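Local coordinates for DUF917 domain-containing protein (Chromobacterium violaceum, PDB 2O3I) that is of unknown function but belongs to the S-Me-THD-like (DUF917) family, with an N-terminal and a C-terminal domain of that type, at residues Y43-A57 and S118-A131. The protein carries 2 engineered substitutions. Residues are numbered along the deposited sequence; the frame is centred on the assembly and turned at random.
Sequences YYPTDKVRVVDVDEA and SLVAAKLGLAVVDA
V52 is held through both of its peptide polar atoms by V128 and D130: its N gives a hydrogen bond to V128 O (3.0 Å) and its O takes one from D130 N (2.8 Å). Two residues earlier, R50 O accepts a hydrogen bond from V128 N, so the ladder is parallel, V51 beside V128 and V52 beside V129. Beta-branched valines suit these extended positions; V51 CG2 lies 3.5 Å from V128 CG1, side by side on one face, while V52 CG1 meets the small A127 CB. A water continues the link, accepting from V54 N and donating to D130 O. D130 OD2 is hydrogen-bonded to S227 OG, and D53 N to E56 OE1.

At the far end K123, bent at chi2 (66°), brings NZ onto a lone pair of Y43 O, 2.8 Å away, and over the centre of the Y43 ring in a cation-pi contact; Y43 OH is hydrogen-bonded to N81 OD1. V49 CG2 packs on A122 CB, whose small methyl lets helix 111-124 lie close. G125, just after the helix, takes a positive phi, which glycine adopts easily. Strands 49-52 and 127-129 form a parallel pair within the mixed sheet of an alpha/beta domain, flanked by antiparallel 3-5, bonding V49 and V51, and parallel 101-105, bonding A127.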
loop_
_atom_site.group_PDB
_atom_site.type_symbol
_atom_site.label_atom_id
_atom_site.label_comp_id
_atom_site.label_asym_id
_atom_site.label_seq_id
_atom_site.Cartn_x
_atom_site.Cartn_y
_atom_site.Cartn_z
ATOM N N TYR A 43 -29.837 -5.698 -10.924
ATOM C CA TYR A 43 -28.784 -5.558 -9.919
ATOM C C TYR A 43 -29.148 -6.166 -8.553
ATOM O O TYR A 43 -28.398 -6.988 -8.033
ATOM C CB TYR A 43 -28.398 -4.082 -9.772
ATOM C CG TYR A 43 -27.103 -3.842 -9.012
ATOM C CD1 TYR A 43 -27.079 -3.816 -7.612
ATOM C CD2 TYR A 43 -25.899 -3.629 -9.697
ATOM C CE1 TYR A 43 -25.889 -3.576 -6.915
ATOM C CE2 TYR A 43 -24.704 -3.394 -9.008
ATOM C CZ TYR A 43 -24.710 -3.365 -7.622
ATOM O OH TYR A 43 -23.544 -3.109 -6.945
ATOM N N TYR A 44 -30.285 -5.775 -7.979
ATOM C CA TYR A 44 -30.703 -6.316 -6.683
ATOM C C TYR A 44 -31.768 -7.397 -6.853
ATOM O O TYR A 44 -32.923 -7.102 -7.156
ATOM C CB TYR A 44 -31.251 -5.205 -5.780
ATOM C CG TYR A 44 -30.231 -4.159 -5.392
ATOM C CD1 TYR A 44 -30.255 -2.886 -5.969
ATOM C CD2 TYR A 44 -29.236 -4.442 -4.448
ATOM C CE1 TYR A 44 -29.315 -1.915 -5.615
ATOM C CE2 TYR A 44 -28.289 -3.480 -4.088
ATOM C CZ TYR A 44 -28.338 -2.219 -4.680
ATOM O OH TYR A 44 -27.396 -1.274 -4.363
ATOM N N PRO A 45 -31.395 -8.669 -6.647
ATOM C CA PRO A 45 -32.371 -9.754 -6.801
ATOM C C PRO A 45 -33.480 -9.730 -5.751
ATOM O O PRO A 45 -34.461 -10.459 -5.859
ATOM C CB PRO A 45 -31.503 -11.009 -6.725
ATOM C CG PRO A 45 -30.430 -10.595 -5.756
ATOM C CD PRO A 45 -30.088 -9.192 -6.206
ATOM N N THR A 46 -33.333 -8.888 -4.735
ATOM C CA THR A 46 -34.358 -8.807 -3.710
ATOM C C THR A 46 -34.558 -7.387 -3.187
ATOM O O THR A 46 -33.647 -6.557 -3.207
ATOM C CB THR A 46 -34.069 -9.791 -2.544
ATOM O OG1 THR A 46 -35.160 -9.763 -1.626
ATOM C CG2 THR A 46 -32.791 -9.427 -1.819
ATOM N N ASP A 47 -35.778 -7.142 -2.725
ATOM C CA ASP A 47 -36.241 -5.854 -2.221
ATOM C C ASP A 47 -36.187 -5.786 -0.695
ATOM O O ASP A 47 -36.311 -4.716 -0.101
ATOM C CB ASP A 47 -37.691 -5.671 -2.691
ATOM C CG ASP A 47 -38.048 -4.235 -2.947
ATOM O OD1 ASP A 47 -37.223 -3.525 -3.563
ATOM O OD2 ASP A 47 -39.162 -3.817 -2.554
ATOM N N LYS A 48 -36.008 -6.943 -0.069
ATOM C CA LYS A 48 -35.979 -7.049 1.382
ATOM C C LYS A 48 -34.595 -7.384 1.920
ATOM O O LYS A 48 -33.870 -8.198 1.348
ATOM C CB LYS A 48 -36.979 -8.118 1.832
ATOM C CG LYS A 48 -38.428 -7.806 1.451
ATOM C CD LYS A 48 -39.359 -8.988 1.725
ATOM C CE LYS A 48 -40.827 -8.566 1.691
ATOM N NZ LYS A 48 -41.179 -7.827 0.443
ATOM N N VAL A 49 -34.241 -6.748 3.030
ATOM C CA VAL A 49 -32.951 -6.963 3.663
ATOM C C VAL A 49 -33.139 -7.637 5.015
ATOM O O VAL A 49 -33.725 -7.068 5.937
ATOM C CB VAL A 49 -32.198 -5.625 3.860
ATOM C CG1 VAL A 49 -30.900 -5.861 4.601
ATOM C CG2 VAL A 49 -31.921 -4.977 2.507
ATOM N N ARG A 50 -32.639 -8.859 5.122
ATOM C CA ARG A 50 -32.736 -9.617 6.356
ATOM C C ARG A 50 -31.716 -9.094 7.367
ATOM O O ARG A 50 -30.528 -8.978 7.054
ATOM C CB ARG A 50 -32.489 -11.097 6.060
ATOM C CG ARG A 50 -32.892 -12.063 7.163
ATOM C CD ARG A 50 -33.429 -13.359 6.542
ATOM N NE ARG A 50 -32.627 -13.798 5.396
ATOM C CZ ARG A 50 -31.406 -14.322 5.480
ATOM N NH1 ARG A 50 -30.830 -14.487 6.667
ATOM N NH2 ARG A 50 -30.749 -14.667 4.376
ATOM N N VAL A 51 -32.195 -8.757 8.565
ATOM C CA VAL A 51 -31.333 -8.265 9.637
ATOM C C VAL A 51 -31.449 -9.225 10.813
ATOM O O VAL A 51 -32.549 -9.496 11.280
ATOM C CB VAL A 51 -31.760 -6.871 10.132
ATOM C CG1 VAL A 51 -30.736 -6.354 11.143
ATOM C CG2 VAL A 51 -31.920 -5.918 8.952
ATOM N N VAL A 52 -30.317 -9.727 11.295
ATOM C CA VAL A 52 -30.309 -10.676 12.406
ATOM C C VAL A 52 -29.529 -10.168 13.624
ATOM O O VAL A 52 -28.641 -9.315 13.499
ATOM C CB VAL A 52 -29.690 -12.031 11.966
ATOM C CG1 VAL A 52 -30.486 -12.624 10.808
ATOM C CG2 VAL A 52 -28.240 -11.831 11.547
ATOM N N ASP A 53 -29.867 -10.687 14.802
ATOM C CA ASP A 53 -29.160 -10.302 16.017
ATOM C C ASP A 53 -27.900 -11.150 16.098
ATOM O O ASP A 53 -27.811 -12.208 15.474
ATOM C CB ASP A 53 -30.020 -10.529 17.258
ATOM C CG ASP A 53 -31.265 -9.656 17.270
ATOM O OD1 ASP A 53 -32.351 -10.168 16.912
ATOM O OD2 ASP A 53 -31.152 -8.456 17.627
ATOM N N VAL A 54 -26.923 -10.673 16.857
ATOM C CA VAL A 54 -25.664 -11.383 16.997
ATOM C C VAL A 54 -25.848 -12.861 17.342
ATOM O O VAL A 54 -25.195 -13.718 16.748
ATOM C CB VAL A 54 -24.768 -10.708 18.066
ATOM C CG1 VAL A 54 -23.471 -11.487 18.236
ATOM C CG2 VAL A 54 -24.472 -9.262 17.664
ATOM N N ASP A 55 -26.740 -13.160 18.286
ATOM C CA ASP A 55 -26.975 -14.546 18.707
ATOM C C ASP A 55 -27.700 -15.398 17.666
ATOM O O ASP A 55 -27.853 -16.610 17.844
ATOM C CB ASP A 55 -27.763 -14.587 20.027
ATOM C CG ASP A 55 -27.001 -13.967 21.194
ATOM O OD1 ASP A 55 -25.808 -14.288 21.378
ATOM O OD2 ASP A 55 -27.604 -13.163 21.939
ATOM N N GLU A 56 -28.151 -14.770 16.586
ATOM C CA GLU A 56 -28.841 -15.488 15.520
ATOM C C GLU A 56 -27.891 -15.761 14.359
ATOM O O GLU A 56 -28.125 -16.662 13.551
ATOM C CB GLU A 56 -30.037 -14.675 15.018
ATOM C CG GLU A 56 -31.091 -14.430 16.075
ATOM C CD GLU A 56 -32.259 -13.617 15.559
ATOM O OE1 GLU A 56 -32.029 -12.501 15.043
ATOM O OE2 GLU A 56 -33.410 -14.090 15.678
ATOM N N ALA A 57 -26.822 -14.975 14.283
ATOM C CA ALA A 57 -25.834 -15.117 13.223
ATOM C C ALA A 57 -24.983 -16.358 13.470
ATOM O O ALA A 57 -23.813 -16.257 13.830
ATOM C CB ALA A 57 -24.959 -13.878 13.167
ATOM N N SER A 118 -26.369 -3.146 4.141
ATOM C CA SER A 118 -27.680 -3.607 3.724
ATOM C C SER A 118 -27.735 -3.911 2.224
ATOM O O SER A 118 -28.248 -4.947 1.803
ATOM C CB SER A 118 -28.734 -2.560 4.083
ATOM O OG SER A 118 -28.854 -2.421 5.491
ATOM N N LEU A 119 -27.205 -3.002 1.422
ATOM C CA LEU A 119 -27.217 -3.183 -0.013
ATOM C C LEU A 119 -26.382 -4.390 -0.426
ATOM O O LEU A 119 -26.767 -5.132 -1.335
ATOM C CB LEU A 119 -26.715 -1.911 -0.707
ATOM C CG LEU A 119 -27.583 -0.663 -0.495
ATOM C CD1 LEU A 119 -26.987 0.514 -1.261
ATOM C CD2 LEU A 119 -29.015 -0.942 -0.952
ATOM N N VAL A 120 -25.249 -4.589 0.245
ATOM C CA VAL A 120 -24.382 -5.714 -0.068
ATOM C C VAL A 120 -25.065 -7.046 0.268
ATOM O O VAL A 120 -25.001 -8.000 -0.516
ATOM C CB VAL A 120 -23.040 -5.609 0.685
ATOM C CG1 VAL A 120 -22.242 -6.895 0.509
ATOM C CG2 VAL A 120 -22.237 -4.420 0.157
ATOM N N ALA A 121 -25.720 -7.104 1.423
ATOM C CA ALA A 121 -26.423 -8.313 1.849
ATOM C C ALA A 121 -27.541 -8.660 0.854
ATOM O O ALA A 121 -27.705 -9.815 0.465
ATOM C CB ALA A 121 -27.006 -8.112 3.248
ATOM N N ALA A 122 -28.306 -7.652 0.451
ATOM C CA ALA A 122 -29.397 -7.844 -0.502
ATOM C C ALA A 122 -28.854 -8.372 -1.821
ATOM O O ALA A 122 -29.464 -9.223 -2.461
ATOM C CB ALA A 122 -30.121 -6.524 -0.738
ATOM N N LYS A 123 -27.698 -7.853 -2.217
ATOM C CA LYS A 123 -27.052 -8.240 -3.458
ATOM C C LYS A 123 -26.465 -9.653 -3.440
ATOM O O LYS A 123 -26.510 -10.365 -4.443
ATOM C CB LYS A 123 -25.946 -7.231 -3.779
ATOM C CG LYS A 123 -25.098 -7.564 -5.002
ATOM C CD LYS A 123 -25.903 -7.501 -6.294
ATOM C CE LYS A 123 -25.013 -7.692 -7.523
ATOM N NZ LYS A 123 -25.831 -7.695 -8.756
ATOM N N LEU A 124 -25.920 -10.065 -2.301
ATOM C CA LEU A 124 -25.296 -11.378 -2.205
ATOM C C LEU A 124 -26.123 -12.439 -1.495
ATOM O O LEU A 124 -25.699 -13.594 -1.387
ATOM C CB LEU A 124 -23.941 -11.244 -1.514
ATOM C CG LEU A 124 -22.967 -10.267 -2.178
ATOM C CD1 LEU A 124 -21.651 -10.288 -1.430
ATOM C CD2 LEU A 124 -22.753 -10.654 -3.630
ATOM N N GLY A 125 -27.299 -12.057 -1.012
ATOM C CA GLY A 125 -28.144 -13.011 -0.317
ATOM C C GLY A 125 -27.653 -13.308 1.091
ATOM O O GLY A 125 -27.768 -14.437 1.577
ATOM N N LEU A 126 -27.109 -12.292 1.756
ATOM C CA LEU A 126 -26.605 -12.461 3.115
ATOM C C LEU A 126 -27.503 -11.725 4.095
ATOM O O LEU A 126 -28.470 -11.076 3.706
ATOM C CB LEU A 126 -25.186 -11.900 3.229
ATOM C CG LEU A 126 -24.193 -12.283 2.123
ATOM C CD1 LEU A 126 -22.910 -11.490 2.304
ATOM C CD2 LEU A 126 -23.907 -13.775 2.162
ATOM N N ALA A 127 -27.182 -11.837 5.375
ATOM C CA ALA A 127 -27.939 -11.140 6.398
ATOM C C ALA A 127 -26.996 -10.144 7.074
ATOM O O ALA A 127 -25.815 -10.433 7.283
ATOM C CB ALA A 127 -28.496 -12.132 7.423
ATOM N N VAL A 128 -27.516 -8.963 7.387
ATOM C CA VAL A 128 -26.727 -7.930 8.048
ATOM C C VAL A 128 -26.959 -8.065 9.550
ATOM O O VAL A 128 -28.084 -8.295 9.992
ATOM C CB VAL A 128 -27.149 -6.521 7.563
ATOM C CG1 VAL A 128 -28.648 -6.351 7.721
ATOM C CG2 VAL A 128 -26.401 -5.445 8.347
ATOM N N VAL A 129 -25.893 -7.947 10.333
ATOM C CA VAL A 129 -26.008 -8.073 11.781
ATOM C C VAL A 129 -26.467 -6.758 12.409
ATOM O O VAL A 129 -26.000 -5.694 12.023
ATOM C CB VAL A 129 -24.658 -8.503 12.384
ATOM C CG1 VAL A 129 -24.756 -8.590 13.903
ATOM C CG2 VAL A 129 -24.247 -9.847 11.793
ATOM N N ASP A 130 -27.395 -6.835 13.362
ATOM C CA ASP A 130 -27.907 -5.640 14.032
ATOM C C ASP A 130 -26.881 -5.260 15.075
ATOM O O ASP A 130 -27.043 -5.549 16.262
ATOM C CB ASP A 130 -29.272 -5.924 14.691
ATOM C CG ASP A 130 -29.949 -4.655 15.228
ATOM O OD1 ASP A 130 -29.417 -3.545 15.016
ATOM O OD2 ASP A 130 -31.023 -4.761 15.862
ATOM N N ALA A 131 -25.814 -4.613 14.610
ATOM C CA ALA A 131 -24.714 -4.203 15.463
ATOM C C ALA A 131 -23.642 -3.538 14.624
ATOM O O ALA A 131 -23.761 -3.460 13.403
ATOM C CB ALA A 131 -24.114 -5.427 16.154
HETATM O O HOH W 1 -27.691 -7.874 17.761
#